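PDB 3OLO: Two-component sensor histidine kinase from Nostoc sp., which probably senses a signal through its PAS domain and passes it to a kinase core that phosphorylates itself on histidine in two-component signalling. Local coordinates for residues V63-L67 and H68-E72. Residues are numbered along the deposited sequence; the frame is centred on the assembly and turned at random.
Sequences VDFAL and HDWEE
The carbonyl of Phe65 faces residues 68-70 as the chain passes from the 3-10 turn 65-67 into helix 70-76, and it takes a weak hydrogen bond from His68 N, 3.3 Å from Phe65 O. A second donor reaches the same oxygen: Trp70 NE1 lies 2.9 Å from Phe65 O, in a bent bond (134° at the hydrogen) tilted from the carbonyl plane. That NE1 also sits over the centre of the Phe65 ring, 3.4 Å from Phe65 CZ; the Phe65 ring and the five-membered ring of Trp70 meet obliquely, their planes at 39°. Phe65 places its ring there with CG anti to the backbone N (chi1 176°). Replacing Trp70 by a leucine would probably leave Phe65 O with just the weak His68 bond in this turn and take the indole from one face of the phenyl ring. The His68 ring lays a face over Asp64 O, its CE1 3.4 Å from that oxygen, while NE2 is hydrogen-bonded to Asp62 OD2. Asp69 N-caps the helix, its OD1 accepting from Glu72 N at 3.1 Å. In this PAS domain the turn lies at the surface: Asp64 salt-bridges Arg84 of strand 78-86, His68 meets Phe81 edge-to-face on that strand, and Trp33, just before strand 35-38, meets Phe65 edge-to-face and also touches the Trp70 ring.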
loop_
_atom_site.group_PDB
_atom_site.type_symbol
_atom_site.label_atom_id
_atom_site.label_comp_id
_atom_site.label_asym_id
_atom_site.label_seq_id
_atom_site.Cartn_x
_atom_site.Cartn_y
_atom_site.Cartn_z
ATOM N N VAL A 63 -22.540 3.364 -6.966
ATOM C CA VAL A 63 -23.849 3.528 -7.575
ATOM C C VAL A 63 -24.623 2.218 -7.656
ATOM O O VAL A 63 -25.846 2.203 -7.541
ATOM C CB VAL A 63 -23.713 4.094 -9.000
ATOM C CG1 VAL A 63 -25.085 4.244 -9.647
ATOM C CG2 VAL A 63 -23.001 5.429 -8.960
ATOM N N ASP A 64 -23.915 1.115 -7.866
ATOM C CA ASP A 64 -24.583 -0.158 -8.091
ATOM C C ASP A 64 -24.526 -1.068 -6.877
ATOM O O ASP A 64 -24.668 -2.287 -6.996
ATOM C CB ASP A 64 -23.980 -0.840 -9.316
ATOM C CG ASP A 64 -24.242 -0.062 -10.592
ATOM O OD1 ASP A 64 -25.336 0.534 -10.712
ATOM O OD2 ASP A 64 -23.354 -0.036 -11.466
ATOM N N PHE A 65 -24.343 -0.462 -5.707
ATOM C CA PHE A 65 -24.129 -1.205 -4.469
ATOM C C PHE A 65 -25.213 -2.258 -4.205
ATOM O O PHE A 65 -24.914 -3.384 -3.819
ATOM C CB PHE A 65 -24.050 -0.228 -3.295
ATOM C CG PHE A 65 -23.917 -0.894 -1.955
ATOM C CD1 PHE A 65 -25.044 -1.263 -1.238
ATOM C CD2 PHE A 65 -22.671 -1.137 -1.407
ATOM C CE1 PHE A 65 -24.929 -1.868 -0.003
ATOM C CE2 PHE A 65 -22.550 -1.740 -0.174
ATOM C CZ PHE A 65 -23.681 -2.109 0.528
ATOM N N ALA A 66 -26.470 -1.891 -4.412
ATOM C CA ALA A 66 -27.574 -2.798 -4.115
ATOM C C ALA A 66 -27.688 -3.919 -5.148
ATOM O O ALA A 66 -28.435 -4.875 -4.961
ATOM C CB ALA A 66 -28.881 -2.027 -4.021
ATOM N N LEU A 67 -26.937 -3.806 -6.235
ATOM C CA LEU A 67 -26.948 -4.840 -7.264
ATOM C C LEU A 67 -26.077 -6.046 -6.910
ATOM O O LEU A 67 -26.315 -7.142 -7.404
ATOM C CB LEU A 67 -26.494 -4.259 -8.602
ATOM C CG LEU A 67 -27.584 -3.615 -9.459
ATOM C CD1 LEU A 67 -28.594 -2.835 -8.618
ATOM C CD2 LEU A 67 -26.941 -2.724 -10.512
ATOM N N HIS A 68 -25.065 -5.844 -6.067
ATOM C CA HIS A 68 -24.117 -6.908 -5.732
ATOM C C HIS A 68 -24.727 -7.925 -4.780
ATOM O O HIS A 68 -25.467 -7.570 -3.869
ATOM C CB HIS A 68 -22.869 -6.322 -5.078
ATOM C CG HIS A 68 -22.298 -5.155 -5.813
ATOM N ND1 HIS A 68 -22.328 -5.058 -7.189
ATOM C CD2 HIS A 68 -21.695 -4.027 -5.371
ATOM C CE1 HIS A 68 -21.762 -3.924 -7.558
ATOM N NE2 HIS A 68 -21.367 -3.281 -6.474
ATOM N N ASP A 69 -24.405 -9.195 -4.987
ATOM C CA ASP A 69 -24.859 -10.235 -4.086
ATOM C C ASP A 69 -23.852 -10.319 -2.949
ATOM O O ASP A 69 -23.020 -11.232 -2.896
ATOM C CB ASP A 69 -24.975 -11.569 -4.813
ATOM C CG ASP A 69 -25.493 -12.676 -3.916
ATOM O OD1 ASP A 69 -25.403 -12.541 -2.676
ATOM O OD2 ASP A 69 -25.988 -13.684 -4.455
ATOM N N TRP A 70 -23.940 -9.348 -2.045
ATOM C CA TRP A 70 -22.961 -9.179 -0.980
ATOM C C TRP A 70 -22.749 -10.444 -0.165
ATOM O O TRP A 70 -21.616 -10.779 0.164
ATOM C CB TRP A 70 -23.373 -8.029 -0.060
ATOM C CG TRP A 70 -23.183 -6.701 -0.697
ATOM C CD1 TRP A 70 -24.154 -5.811 -1.052
ATOM C CD2 TRP A 70 -21.938 -6.115 -1.081
ATOM N NE1 TRP A 70 -23.587 -4.701 -1.625
ATOM C CE2 TRP A 70 -22.226 -4.864 -1.656
ATOM C CE3 TRP A 70 -20.604 -6.527 -0.992
ATOM C CZ2 TRP A 70 -21.230 -4.016 -2.136
ATOM C CZ3 TRP A 70 -19.617 -5.688 -1.468
ATOM C CH2 TRP A 70 -19.935 -4.447 -2.036
ATOM N N GLU A 71 -23.829 -11.141 0.172
ATOM C CA GLU A 71 -23.705 -12.374 0.938
ATOM C C GLU A 71 -22.707 -13.300 0.260
ATOM O O GLU A 71 -21.739 -13.745 0.874
ATOM C CB GLU A 71 -25.047 -13.080 1.059
ATOM C CG GLU A 71 -24.943 -14.426 1.757
ATOM C CD GLU A 71 -25.707 -14.469 3.064
ATOM O OE1 GLU A 71 -26.366 -13.462 3.404
ATOM O OE2 GLU A 71 -25.645 -15.512 3.752
ATOM N N GLU A 72 -22.957 -13.587 -1.010
ATOM C CA GLU A 72 -22.055 -14.418 -1.793
ATOM C C GLU A 72 -20.650 -13.815 -1.864
ATOM O O GLU A 72 -19.662 -14.541 -1.865
ATOM C CB GLU A 72 -22.610 -14.618 -3.200
ATOM C CG GLU A 72 -21.546 -14.926 -4.233
ATOM C CD GLU A 72 -22.137 -15.319 -5.569
ATOM O OE1 GLU A 72 -21.363 -15.716 -6.466
ATOM O OE2 GLU A 72 -23.376 -15.233 -5.723
#